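Local coordinates for orotidine 5'-phosphate decarboxylase (Methanocaldococcus jannaschii, PDB 4LUI), which probably catalyses the decarboxylation of orotidine 5'-monophosphate to UMP, the last step of de novo UMP synthesis, working as a homodimer, at residues B[116-121]-B[157-162]; B[131-136]-B[142-147]; B[146-151]-B[176-181]; B[211-216]-B[225-230]. All blocks are in the same frame, centred on the assembly; numbering follows the deposited sequence. Where two conformers were deposited one is given.

Contact 1 (B[116-121]-B[157-162]); sequences AVQDVA and LKVDAI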
loop_
_atom_site.group_PDB
_atom_site.type_symbol
_atom_site.label_atom_id
_atom_site.label_comp_id
_atom_site.label_asym_id
_atom_site.label_seq_id
_atom_site.Cartn_x
_atom_site.Cartn_y
_atom_site.Cartn_z
ATOM N N ALA B 116 0.508 9.908 -11.658
ATOM C CA ALA B 116 1.638 10.390 -10.864
ATOM C C ALA B 116 2.767 9.365 -10.821
ATOM O O ALA B 116 3.942 9.716 -10.945
ATOM C CB ALA B 116 1.183 10.755 -9.453
ATOM N N VAL B 117 2.407 8.099 -10.648
ATOM C CA VAL B 117 3.400 7.027 -10.675
ATOM C C VAL B 117 3.971 6.847 -12.087
ATOM O O VAL B 117 5.186 6.735 -12.257
ATOM C CB VAL B 117 2.803 5.717 -10.187
ATOM C CG1 VAL B 117 3.845 4.620 -10.218
ATOM C CG2 VAL B 117 2.286 5.900 -8.766
ATOM N N GLN B 118 3.097 6.852 -13.095
ATOM C CA GLN B 118 3.530 6.729 -14.486
ATOM C C GLN B 118 4.532 7.798 -14.897
ATOM O O GLN B 118 5.511 7.510 -15.589
ATOM C CB GLN B 118 2.324 6.800 -15.419
ATOM C CG GLN B 118 1.447 5.576 -15.391
ATOM C CD GLN B 118 0.365 5.682 -16.435
ATOM O OE1 GLN B 118 -0.570 6.466 -16.288
ATOM N NE2 GLN B 118 0.513 4.933 -17.525
ATOM N N ASP B 119 4.286 9.031 -14.472
ATOM C CA ASP B 119 5.161 10.134 -14.837
ATOM C C ASP B 119 6.585 9.911 -14.321
ATOM O O ASP B 119 7.556 10.221 -15.015
ATOM C CB ASP B 119 4.590 11.470 -14.359
ATOM C CG ASP B 119 3.374 11.911 -15.175
ATOM O OD1 ASP B 119 3.051 11.256 -16.194
ATOM O OD2 ASP B 119 2.745 12.925 -14.800
ATOM N N VAL B 120 6.704 9.346 -13.124
ATOM C CA VAL B 120 8.010 9.016 -12.568
ATOM C C VAL B 120 8.635 7.872 -13.355
ATOM O O VAL B 120 9.813 7.937 -13.746
ATOM C CB VAL B 120 7.897 8.596 -11.082
ATOM C CG1 VAL B 120 9.226 8.010 -10.554
ATOM C CG2 VAL B 120 7.448 9.770 -10.243
ATOM N N ALA B 121 7.841 6.830 -13.584
ATOM C CA ALA B 121 8.325 5.618 -14.255
ATOM C C ALA B 121 8.798 5.900 -15.677
ATOM O O ALA B 121 9.803 5.338 -16.126
ATOM C CB ALA B 121 7.252 4.554 -14.264
ATOM N N LEU B 157 -4.936 4.618 -19.824
ATOM C CA LEU B 157 -3.697 5.213 -19.326
ATOM C C LEU B 157 -2.435 4.568 -19.898
ATOM O O LEU B 157 -1.337 5.087 -19.710
ATOM C CB LEU B 157 -3.648 5.142 -17.798
ATOM C CG LEU B 157 -4.759 5.892 -17.059
ATOM C CD1 LEU B 157 -4.616 5.698 -15.546
ATOM C CD2 LEU B 157 -4.752 7.374 -17.424
ATOM N N LYS B 158 -2.595 3.451 -20.603
ATOM C CA LYS B 158 -1.463 2.755 -21.202
ATOM C C LYS B 158 -0.434 2.343 -20.148
ATOM O O LYS B 158 0.766 2.577 -20.310
ATOM C CB LYS B 158 -0.779 3.610 -22.282
ATOM C CG LYS B 158 -1.647 4.005 -23.468
ATOM C CD LYS B 158 -0.836 4.882 -24.421
ATOM C CE LYS B 158 -1.705 5.577 -25.465
ATOM N NZ LYS B 158 -2.327 4.611 -26.395
ATOM N N VAL B 159 -0.895 1.744 -19.058
ATOM C CA VAL B 159 0.044 1.177 -18.103
ATOM C C VAL B 159 0.746 -0.014 -18.762
ATOM O O VAL B 159 0.335 -0.488 -19.828
ATOM C CB VAL B 159 -0.647 0.764 -16.786
ATOM C CG1 VAL B 159 -1.227 1.988 -16.076
ATOM C CG2 VAL B 159 -1.741 -0.246 -17.053
ATOM N N ASP B 160 1.818 -0.489 -18.145
ATOM C CA ASP B 160 2.633 -1.537 -18.749
ATOM C C ASP B 160 2.021 -2.927 -18.644
ATOM O O ASP B 160 2.273 -3.782 -19.501
ATOM C CB ASP B 160 4.034 -1.530 -18.139
ATOM C CG ASP B 160 4.759 -0.239 -18.396
ATOM O OD1 ASP B 160 5.460 -0.148 -19.426
ATOM O OD2 ASP B 160 4.603 0.695 -17.590
ATOM N N ALA B 161 1.247 -3.157 -17.582
ATOM C CA ALA B 161 0.635 -4.461 -17.345
ATOM C C ALA B 161 -0.449 -4.335 -16.293
ATOM O O ALA B 161 -0.539 -3.318 -15.603
ATOM C CB ALA B 161 1.685 -5.480 -16.879
ATOM N N ILE B 162 -1.263 -5.375 -16.159
ATOM C CA ILE B 162 -2.238 -5.420 -15.072
ATOM C C ILE B 162 -2.063 -6.689 -14.250
ATOM O O ILE B 162 -1.512 -7.700 -14.727
ATOM C CB ILE B 162 -3.684 -5.348 -15.601
ATOM C CG1 ILE B 162 -3.965 -6.492 -16.570
ATOM C CG2 ILE B 162 -3.928 -4.018 -16.301
ATOM C CD1 ILE B 162 -5.420 -6.556 -17.001
HETATM O O HOH W 1 3.006 3.353 -17.554
#
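The flat carboxamide of Gln118 has CG1 of Val159 over one face, 3.7 Å from NE2, while its edge points at the carbonyl of Leu157. Through it, helix 111-124 on the outside of the TIM barrel reaches the connection that leads from the end of helix 147-157 into strand 161-163. NE2 donates to Leu157 O over 2.9 Å in a nearly straight bond (177°); the acceptor lies in the amide plane, whereas the nitrogen stands well above the plane of the carbonyl it meets. Glutamine suits this place because its chain is long enough to cross to the other segment and its NH2 can serve two acceptors. CG is anti to the carbonyl carbon (chi1 -72°) and the chain runs extended beyond it, which carries the amide out to the turn where Lys158 leaves the helix with positive phi. OE1 rests 3.7 Å from Leu157 CB. With an alanine here, the Leu157 carbonyl would probably lose this donor, and Val159 the flat group beneath its methyl. Asp160, whose OD2 also accepts from Val128 N, is tied in by water 1, which takes a hydrogen bond from Gln118 NE2 at 3.0 Å and gives one to Asp160 OD2 at 3.1 Å.

Contact 2 (B[131-136]-B[142-147]); sequences VTEMSH and FLQPIA
The loop that follows strand 127-131 doubles back before helix 147-157, and Glu133 on its outgoing limb meets Gln144 and Ala147 on its return. Gln144 NE2 donates to Glu133 OE2 over 2.9 Å at 169°; the donor comes from above the carboxylate plane, and carboxylate and amide are turned 77° against each other. A bend at chi2 of Gln144 (70°) brings its amide round to the acid. The other oxygen, Glu133 OE1, lies 3.3 Å from Ala147 CB and forms a salt bridge with Arg171 of helix 169-179, so the buried charge has a mate. A small residue suits position 147, where the helix starts close under this carboxylate.

In the TIM barrel such loops at the C-terminal ends of the strands carry the active site. This one holds Ser135, predicted to bind substrate, and the side chain of Met134 lies about 4 Å from that of Lys81, the predicted proton donor. Met134 SD packs against Leu143 CD1 at 3.6 Å, an unbranched chain fitting beside a branched one, and also meets Ile85 of the second subunit. Leu143 CD1 also lies, more loosely, at the edge of the His136 ring, whose NE2 is hydrogen-bonded to Val109 O of the second subunit. Water 4 joins Met134 N to Gln144 OE1, and water 5 bonds Met134 O at 2.8 Å and the same amide oxygen at 3.2 Å.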
loop_
_atom_site.group_PDB
_atom_site.type_symbol
_atom_site.label_atom_id
_atom_site.label_comp_id
_atom_site.label_asym_id
_atom_site.label_seq_id
_atom_site.Cartn_x
_atom_site.Cartn_y
_atom_site.Cartn_z
ATOM N N VAL B 131 -3.335 -2.958 -10.436
ATOM C CA VAL B 131 -4.250 -3.985 -9.957
ATOM C C VAL B 131 -5.647 -3.656 -10.453
ATOM O O VAL B 131 -6.197 -2.611 -10.104
ATOM C CB VAL B 131 -4.331 -3.998 -8.429
ATOM C CG1 VAL B 131 -5.320 -5.070 -7.973
ATOM C CG2 VAL B 131 -2.975 -4.260 -7.828
ATOM N N THR B 132 -6.234 -4.543 -11.251
ATOM C CA THR B 132 -7.600 -4.313 -11.720
ATOM C C THR B 132 -8.614 -5.228 -11.045
ATOM O O THR B 132 -9.820 -4.982 -11.114
ATOM C CB THR B 132 -7.754 -4.499 -13.246
ATOM O OG1 THR B 132 -7.499 -5.868 -13.593
ATOM C CG2 THR B 132 -6.808 -3.560 -14.027
ATOM N N GLU B 133 -8.138 -6.290 -10.405
ATOM C CA GLU B 133 -9.038 -7.326 -9.902
ATOM C C GLU B 133 -8.289 -8.183 -8.880
ATOM O O GLU B 133 -7.117 -8.479 -9.069
ATOM C CB GLU B 133 -9.531 -8.163 -11.092
ATOM C CG GLU B 133 -10.716 -9.078 -10.821
ATOM C CD GLU B 133 -11.476 -9.441 -12.096
ATOM O OE1 GLU B 133 -11.417 -8.663 -13.078
ATOM O OE2 GLU B 133 -12.148 -10.497 -12.109
ATOM N N MET B 134 -8.966 -8.548 -7.795
ATOM C CA MET B 134 -8.355 -9.291 -6.701
ATOM C C MET B 134 -9.232 -10.482 -6.343
ATOM O O MET B 134 -10.421 -10.513 -6.683
ATOM C CB MET B 134 -8.139 -8.377 -5.492
ATOM C CG MET B 134 -7.111 -7.272 -5.764
ATOM S SD MET B 134 -6.832 -6.263 -4.301
ATOM C CE MET B 134 -5.822 -7.379 -3.320
ATOM N N SER B 135 -8.658 -11.467 -5.663
ATOM C CA SER B 135 -9.360 -12.738 -5.489
ATOM C C SER B 135 -9.703 -13.091 -4.049
ATOM O O SER B 135 -10.275 -14.148 -3.793
ATOM C CB SER B 135 -8.557 -13.878 -6.121
ATOM O OG SER B 135 -7.318 -14.020 -5.467
ATOM N N HIS B 136 -9.363 -12.225 -3.105
ATOM C CA HIS B 136 -9.777 -12.474 -1.722
ATOM C C HIS B 136 -11.284 -12.206 -1.570
ATOM O O HIS B 136 -11.865 -11.444 -2.348
ATOM C CB HIS B 136 -8.960 -11.629 -0.737
ATOM C CG HIS B 136 -9.155 -10.158 -0.911
ATOM N ND1 HIS B 136 -8.749 -9.490 -2.045
ATOM C CD2 HIS B 136 -9.730 -9.232 -0.109
ATOM C CE1 HIS B 136 -9.060 -8.210 -1.931
ATOM N NE2 HIS B 136 -9.665 -8.028 -0.769
ATOM N N PHE B 142 -16.608 -3.983 -3.106
ATOM C CA PHE B 142 -16.384 -2.718 -3.813
ATOM C C PHE B 142 -15.462 -2.842 -5.019
ATOM O O PHE B 142 -15.649 -2.139 -6.009
ATOM C CB PHE B 142 -15.784 -1.679 -2.860
ATOM C CG PHE B 142 -16.601 -1.446 -1.626
ATOM C CD1 PHE B 142 -17.894 -0.961 -1.709
ATOM C CD2 PHE B 142 -16.065 -1.722 -0.379
ATOM C CE1 PHE B 142 -18.639 -0.749 -0.566
ATOM C CE2 PHE B 142 -16.805 -1.515 0.759
ATOM C CZ PHE B 142 -18.089 -1.028 0.667
ATOM N N LEU B 143 -14.438 -3.692 -4.925
ATOM C CA LEU B 143 -13.485 -3.841 -6.026
ATOM C C LEU B 143 -14.087 -4.579 -7.213
ATOM O O LEU B 143 -14.012 -4.113 -8.351
ATOM C CB LEU B 143 -12.227 -4.584 -5.559
ATOM C CG LEU B 143 -11.130 -3.712 -4.957
ATOM C CD1 LEU B 143 -10.072 -4.610 -4.330
ATOM C CD2 LEU B 143 -10.522 -2.819 -6.040
ATOM N N GLN B 144 -14.662 -5.751 -6.964
ATOM C CA GLN B 144 -15.155 -6.556 -8.081
ATOM C C GLN B 144 -16.213 -5.855 -8.966
ATOM O O GLN B 144 -16.146 -5.965 -10.195
ATOM C CB GLN B 144 -15.641 -7.933 -7.603
ATOM C CG GLN B 144 -15.809 -8.953 -8.737
ATOM C CD GLN B 144 -14.480 -9.390 -9.328
ATOM O OE1 GLN B 144 -13.445 -9.353 -8.655
ATOM N NE2 GLN B 144 -14.506 -9.824 -10.585
ATOM N N PRO B 145 -17.174 -5.115 -8.367
ATOM C CA PRO B 145 -18.150 -4.433 -9.229
ATOM C C PRO B 145 -17.527 -3.492 -10.267
ATOM O O PRO B 145 -18.177 -3.238 -11.295
ATOM C CB PRO B 145 -18.981 -3.614 -8.235
ATOM C CG PRO B 145 -18.910 -4.406 -6.957
ATOM C CD PRO B 145 -17.506 -4.942 -6.934
ATOM N N ILE B 146 -16.321 -2.991 -10.006
ATOM C CA ILE B 146 -15.658 -2.070 -10.934
ATOM C C ILE B 146 -14.478 -2.703 -11.677
ATOM O O ILE B 146 -13.645 -2.000 -12.248
ATOM C CB ILE B 146 -15.170 -0.779 -10.229
ATOM C CG1 ILE B 146 -14.031 -1.091 -9.250
ATOM C CG2 ILE B 146 -16.332 -0.091 -9.524
ATOM C CD1 ILE B 146 -13.263 0.129 -8.760
ATOM N N ALA B 147 -14.401 -4.028 -11.668
ATOM C CA ALA B 147 -13.256 -4.712 -12.273
ATOM C C ALA B 147 -13.102 -4.378 -13.767
ATOM O O ALA B 147 -11.983 -4.231 -14.256
ATOM C CB ALA B 147 -13.371 -6.212 -12.075
HETATM O O HOH W 2 -11.716 -5.325 -9.224
HETATM O O HOH W 3 -10.156 -6.541 -14.329
HETATM O O HOH W 4 -11.623 -7.520 -7.551
HETATM O O HOH W 5 -12.137 -12.180 -8.159
#

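Contact 3 (B[146-151]-B[176-181]); sequences IADKLS and KEIAEL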
loop_
_atom_site.group_PDB
_atom_site.type_symbol
_atom_site.label_atom_id
_atom_site.label_comp_id
_atom_site.label_asym_id
_atom_site.label_seq_id
_atom_site.Cartn_x
_atom_site.Cartn_y
_atom_site.Cartn_z
ATOM N N ILE B 146 -16.321 -2.991 -10.006
ATOM C CA ILE B 146 -15.658 -2.070 -10.934
ATOM C C ILE B 146 -14.478 -2.703 -11.677
ATOM O O ILE B 146 -13.645 -2.000 -12.248
ATOM C CB ILE B 146 -15.170 -0.779 -10.229
ATOM C CG1 ILE B 146 -14.031 -1.091 -9.250
ATOM C CG2 ILE B 146 -16.332 -0.091 -9.524
ATOM C CD1 ILE B 146 -13.263 0.129 -8.760
ATOM N N ALA B 147 -14.401 -4.028 -11.668
ATOM C CA ALA B 147 -13.256 -4.712 -12.273
ATOM C C ALA B 147 -13.102 -4.378 -13.767
ATOM O O ALA B 147 -11.983 -4.231 -14.256
ATOM C CB ALA B 147 -13.371 -6.212 -12.075
ATOM N N ASP B 148 -14.214 -4.260 -14.485
ATOM C CA ASP B 148 -14.129 -3.920 -15.910
ATOM C C ASP B 148 -13.760 -2.450 -16.105
ATOM O O ASP B 148 -13.022 -2.099 -17.031
ATOM C CB ASP B 148 -15.409 -4.286 -16.672
ATOM C CG ASP B 148 -15.536 -5.778 -16.920
ATOM O OD1 ASP B 148 -14.581 -6.522 -16.610
ATOM O OD2 ASP B 148 -16.581 -6.198 -17.455
ATOM N N LYS B 149 -14.259 -1.593 -15.218
ATOM C CA LYS B 149 -13.925 -0.178 -15.278
ATOM C C LYS B 149 -12.433 0.022 -15.062
ATOM O O LYS B 149 -11.816 0.904 -15.669
ATOM C CB LYS B 149 -14.727 0.612 -14.245
ATOM C CG LYS B 149 -16.206 0.670 -14.558
ATOM C CD LYS B 149 -16.423 1.347 -15.894
ATOM C CE LYS B 149 -17.897 1.461 -16.248
ATOM N NZ LYS B 149 -18.068 2.237 -17.508
ATOM N N LEU B 150 -11.849 -0.799 -14.195
ATOM C CA LEU B 150 -10.424 -0.697 -13.913
ATOM C C LEU B 150 -9.567 -1.156 -15.084
ATOM O O LEU B 150 -8.560 -0.528 -15.397
ATOM C CB LEU B 150 -10.050 -1.453 -12.631
ATOM C CG LEU B 150 -10.491 -0.786 -11.324
ATOM C CD1 LEU B 150 -10.159 -1.686 -10.151
ATOM C CD2 LEU B 150 -9.814 0.573 -11.149
ATOM N N SER B 151 -9.963 -2.243 -15.738
ATOM C CA SER B 151 -9.216 -2.701 -16.904
ATOM C C SER B 151 -9.351 -1.703 -18.062
ATOM O O SER B 151 -8.410 -1.513 -18.833
ATOM C CB SER B 151 -9.645 -4.108 -17.328
ATOM O OG SER B 151 -11.039 -4.173 -17.559
ATOM N N LYS B 176 -8.263 -9.927 -20.332
ATOM C CA LYS B 176 -7.278 -9.678 -21.380
ATOM C C LYS B 176 -7.905 -8.970 -22.566
ATOM O O LYS B 176 -7.278 -8.113 -23.194
ATOM C CB LYS B 176 -6.627 -10.982 -21.855
ATOM C CG LYS B 176 -5.462 -11.439 -21.005
ATOM C CD LYS B 176 -4.842 -12.726 -21.536
ATOM C CE LYS B 176 -4.295 -12.560 -22.946
ATOM N NZ LYS B 176 -2.970 -11.888 -22.976
ATOM N N GLU B 177 -9.147 -9.328 -22.882
ATOM C CA GLU B 177 -9.790 -8.793 -24.073
ATOM C C GLU B 177 -10.215 -7.338 -23.907
ATOM O O GLU B 177 -10.240 -6.587 -24.872
ATOM C CB GLU B 177 -10.945 -9.691 -24.521
ATOM C CG GLU B 177 -10.448 -11.057 -25.017
ATOM C CD GLU B 177 -11.540 -11.920 -25.621
ATOM O OE1 GLU B 177 -12.722 -11.525 -25.559
ATOM O OE2 GLU B 177 -11.209 -12.995 -26.165
ATOM N N ILE B 178 -10.508 -6.934 -22.673
ATOM C CA ILE B 178 -10.816 -5.536 -22.391
ATOM C C ILE B 178 -9.539 -4.693 -22.276
ATOM O O ILE B 178 -9.421 -3.660 -22.927
ATOM C CB ILE B 178 -11.614 -5.395 -21.082
ATOM C CG1 ILE B 178 -13.000 -6.021 -21.216
ATOM C CG2 ILE B 178 -11.724 -3.941 -20.677
ATOM C CD1 ILE B 178 -13.670 -6.276 -19.860
ATOM N N ALA B 179 -8.593 -5.134 -21.453
ATOM C CA ALA B 179 -7.370 -4.363 -21.224
ATOM C C ALA B 179 -6.435 -4.336 -22.441
ATOM O O ALA B 179 -5.845 -3.299 -22.745
ATOM C CB ALA B 179 -6.632 -4.875 -19.992
ATOM N N GLU B 180 -6.308 -5.470 -23.130
ATOM C CA GLU B 180 -5.354 -5.622 -24.239
ATOM C C GLU B 180 -3.929 -5.266 -23.797
ATOM O O GLU B 180 -3.143 -4.709 -24.559
ATOM C CB GLU B 180 -5.784 -4.804 -25.470
ATOM C CG GLU B 180 -7.171 -5.168 -25.978
ATOM C CD GLU B 180 -7.533 -4.466 -27.278
ATOM O OE1 GLU B 180 -6.812 -3.529 -27.673
ATOM O OE2 GLU B 180 -8.541 -4.855 -27.905
ATOM N N LEU B 181 -3.610 -5.601 -22.555
ATOM C CA LEU B 181 -2.307 -5.352 -21.966
ATOM C C LEU B 181 -1.780 -6.660 -21.397
ATOM O O LEU B 181 -2.563 -7.579 -21.128
ATOM C CB LEU B 181 -2.441 -4.349 -20.813
ATOM C CG LEU B 181 -2.764 -2.921 -21.245
ATOM C CD1 LEU B 181 -3.172 -2.093 -20.051
ATOM C CD2 LEU B 181 -1.560 -2.307 -21.948
#
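Ser151 and Ala179 bring two neighbouring helices of the outer layer of the TIM barrel, 147-157 and 169-179, so near that their CA atoms are 5.0 Å apart. Here the contact is tight: Ser151 CB and Ala179 CB stand 4.1 Å from each other, and small residues such as these permit the backbones so close an approach. Ile178 packs alongside with CG2, which is 3.9 Å from Ser151 CB. Ser151 was modelled in two conformers, so the position of its hydroxyl, bonded to Asp148 O of its own helix in one of them, is less certain. Towards solvent the packing thins, and one turn back along helix 147-157 the partly exposed Asp148 meets a single methyl group of Ile178. With CG1 anti to the carbonyl carbon (chi1 -66°), the two branches of Ile178 divide the work, CG2 serving Ser151 and CD1 reaching Asp148. Trimming this side chain to an alanine would probably open a gap between the helices and strip the Asp148 carboxylate of its apolar cover. That acid has its charged partner in Arg171, a salt bridge made through OD1. The isoleucine crosses it at about a right angle, and CD1 lies over the face of the carboxylate, 3.5 Å from Asp148 CG and 3.4 Å from Asp148 OD1.

Contact 4 (B[211-216]-B[225-230]); sequences GRAIYQ and KKYKEM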
loop_
_atom_site.group_PDB
_atom_site.type_symbol
_atom_site.label_atom_id
_atom_site.label_comp_id
_atom_site.label_asym_id
_atom_site.label_seq_id
_atom_site.Cartn_x
_atom_site.Cartn_y
_atom_site.Cartn_z
ATOM N N GLY B 211 4.679 -18.623 -5.882
ATOM C CA GLY B 211 5.201 -18.115 -4.627
ATOM C C GLY B 211 5.699 -19.210 -3.702
ATOM O O GLY B 211 6.807 -19.745 -3.874
ATOM N N ARG B 212 4.868 -19.562 -2.724
ATOM C CA ARG B 212 5.283 -20.446 -1.633
ATOM C C ARG B 212 5.795 -21.813 -2.077
ATOM O O ARG B 212 6.635 -22.400 -1.409
ATOM C CB ARG B 212 4.165 -20.616 -0.587
ATOM C CG ARG B 212 2.840 -21.082 -1.156
ATOM C CD ARG B 212 1.769 -21.179 -0.067
ATOM N NE ARG B 212 2.147 -22.155 0.953
ATOM C CZ ARG B 212 1.293 -22.737 1.792
ATOM N NH1 ARG B 212 0.001 -22.443 1.739
ATOM N NH2 ARG B 212 1.732 -23.618 2.681
ATOM N N ALA B 213 5.297 -22.315 -3.207
ATOM C CA ALA B 213 5.715 -23.630 -3.682
ATOM C C ALA B 213 7.202 -23.626 -4.044
ATOM O O ALA B 213 7.851 -24.668 -4.044
ATOM C CB ALA B 213 4.852 -24.077 -4.866
ATOM N N ILE B 214 7.733 -22.442 -4.333
ATOM C CA ILE B 214 9.170 -22.295 -4.520
ATOM C C ILE B 214 9.872 -21.878 -3.224
ATOM O O ILE B 214 10.772 -22.584 -2.739
ATOM C CB ILE B 214 9.480 -21.286 -5.647
ATOM C CG1 ILE B 214 8.978 -21.825 -6.993
ATOM C CG2 ILE B 214 10.979 -20.979 -5.692
ATOM C CD1 ILE B 214 9.071 -20.800 -8.130
ATOM N N TYR B 215 9.464 -20.751 -2.647
ATOM C CA TYR B 215 10.222 -20.203 -1.511
ATOM C C TYR B 215 10.165 -21.013 -0.214
ATOM O O TYR B 215 11.025 -20.841 0.648
ATOM C CB TYR B 215 9.930 -18.706 -1.261
ATOM C CG TYR B 215 8.539 -18.314 -0.782
ATOM C CD1 TYR B 215 8.079 -18.665 0.488
ATOM C CD2 TYR B 215 7.710 -17.525 -1.579
ATOM C CE1 TYR B 215 6.815 -18.279 0.929
ATOM C CE2 TYR B 215 6.448 -17.128 -1.140
ATOM C CZ TYR B 215 6.007 -17.510 0.109
ATOM O OH TYR B 215 4.762 -17.130 0.562
ATOM N N GLN B 216 9.169 -21.883 -0.061
ATOM C CA GLN B 216 9.111 -22.735 1.135
ATOM C C GLN B 216 9.911 -24.042 1.019
ATOM O O GLN B 216 9.977 -24.822 1.966
ATOM C CB GLN B 216 7.658 -23.041 1.506
ATOM C CG GLN B 216 6.906 -21.828 2.013
ATOM C CD GLN B 216 5.458 -22.126 2.355
ATOM O OE1 GLN B 216 4.866 -23.101 1.871
ATOM N NE2 GLN B 216 4.878 -21.286 3.202
ATOM N N LYS B 225 12.829 -24.562 -11.509
ATOM C CA LYS B 225 13.012 -25.321 -12.746
ATOM C C LYS B 225 11.727 -26.037 -13.140
ATOM O O LYS B 225 11.311 -26.007 -14.300
ATOM C CB LYS B 225 14.134 -26.349 -12.576
ATOM C CG LYS B 225 14.364 -27.243 -13.790
ATOM C CD LYS B 225 15.506 -28.220 -13.527
ATOM C CE LYS B 225 15.888 -28.992 -14.785
ATOM N NZ LYS B 225 14.858 -29.991 -15.180
ATOM N N LYS B 226 11.099 -26.691 -12.168
ATOM C CA LYS B 226 9.850 -27.410 -12.410
ATOM C C LYS B 226 8.736 -26.488 -12.906
ATOM O O LYS B 226 8.041 -26.807 -13.870
ATOM C CB LYS B 226 9.387 -28.129 -11.140
ATOM C CG LYS B 226 7.996 -28.735 -11.254
ATOM C CD LYS B 226 7.593 -29.427 -9.960
ATOM C CE LYS B 226 7.328 -28.420 -8.849
ATOM N NZ LYS B 226 7.178 -29.090 -7.521
ATOM N N TYR B 227 8.571 -25.344 -12.254
ATOM C CA TYR B 227 7.501 -24.427 -12.630
ATOM C C TYR B 227 7.781 -23.723 -13.956
ATOM O O TYR B 227 6.861 -23.417 -14.710
ATOM C CB TYR B 227 7.200 -23.452 -11.495
ATOM C CG TYR B 227 6.459 -24.142 -10.375
ATOM C CD1 TYR B 227 5.169 -24.618 -10.571
ATOM C CD2 TYR B 227 7.055 -24.349 -9.138
ATOM C CE1 TYR B 227 4.492 -25.278 -9.557
ATOM C CE2 TYR B 227 6.376 -24.998 -8.115
ATOM C CZ TYR B 227 5.092 -25.451 -8.336
ATOM O OH TYR B 227 4.417 -26.116 -7.324
ATOM N N LYS B 228 9.057 -23.509 -14.264
ATOM C CA LYS B 228 9.421 -22.949 -15.561
ATOM C C LYS B 228 9.084 -23.945 -16.678
ATOM O O LYS B 228 8.525 -23.578 -17.724
ATOM C CB LYS B 228 10.907 -22.589 -15.575
ATOM C CG LYS B 228 11.418 -22.007 -16.894
ATOM C CD LYS B 228 10.879 -20.601 -17.125
ATOM C CE LYS B 228 11.752 -19.819 -18.102
ATOM N NZ LYS B 228 11.138 -18.514 -18.471
ATOM N N GLU B 229 9.401 -25.212 -16.446
ATOM C CA GLU B 229 9.149 -26.249 -17.445
ATOM C C GLU B 229 7.654 -26.556 -17.593
ATOM O O GLU B 229 7.205 -27.031 -18.641
ATOM C CB GLU B 229 9.973 -27.499 -17.139
ATOM C CG GLU B 229 11.467 -27.262 -17.378
ATOM C CD GLU B 229 12.350 -28.415 -16.936
ATOM O OE1 GLU B 229 13.588 -28.309 -17.087
ATOM O OE2 GLU B 229 11.812 -29.425 -16.441
ATOM N N MET B 230 6.893 -26.258 -16.542
ATOM C CA MET B 230 5.441 -26.403 -16.549
ATOM C C MET B 230 4.819 -25.543 -17.651
ATOM O O MET B 230 3.777 -25.885 -18.211
ATOM C CB MET B 230 4.881 -25.986 -15.188
ATOM C CG MET B 230 3.375 -26.133 -15.028
ATOM S SD MET B 230 2.810 -25.465 -13.447
ATOM C CE MET B 230 2.916 -23.703 -13.773
#
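Between 211-216 and 225-230 the nearest CA atoms, those of Ile214 and Tyr227, are 8.6 Å apart; Gly211 holds the N-cap position of the short helix 212-215, and its O accepts from Ile214 N and Tyr215 N, which reach it from opposite faces of its plane. The gap is bridged by one large side chain. Tyr227 reaches across with CG anti to its carbonyl carbon (chi1 -74°), and its ring meets two residues obliquely. Ala213 CB lies 3.2 Å from the Tyr227 OH and 3.7 Å from CE2; alanine is short enough for the phenol to slip in beside the helix. Farther back on the ring, Ile214 CG1 lies 3.8 Å from Tyr227 CD2, the two side chains running antiparallel alongside each other. On one face of the ring, offset toward its rim, sits CE of Lys226 from the same helix.

Along 211-216, Arg212 grips OE1 of Gln216, just past the short helix, side-on with two nitrogens, 3.0 Å from NE and 3.3 Å from NH2, the oxygen in the guanidinium plane. Lys225 and Glu229, one turn apart on the other helix, form a salt bridge.

After the last strand of the TIM barrel, 207-210, come Gly211 and Arg212, at the start of the short helix and both predicted to bind substrate. Across the segments the contact is apolar, without a hydrogen bond. Tyr227 OH instead bonds to Gly192 O, in another predicted substrate-binding loop, and the same phenol thus probably helps to fix that loop against the short helix.

In the fold
From the N terminus the chain first builds strands 23-27 to 102-106, which no segment covers. Contact 1 then closes a long loop, joining helix 111-124 to the entry of strand 161-163. Contact 2 lies wholly within that span and closes the much shorter loop after strand 127-131. Contact 3 starts where contact 2 ends, sharing Ile146 and Ala147, and crosses contact 1 in order, tying helix 147-157 to helix 169-179; Ile162 of contact 1 packs on Ala179 of contact 3. Contacts 2 and 3 both touch the second subunit. Contact 4 follows in series after strand 207-210, its centre about 29 Å from that of contact 1, and ties the C-terminal helix 220-230 to the short helix 212-215.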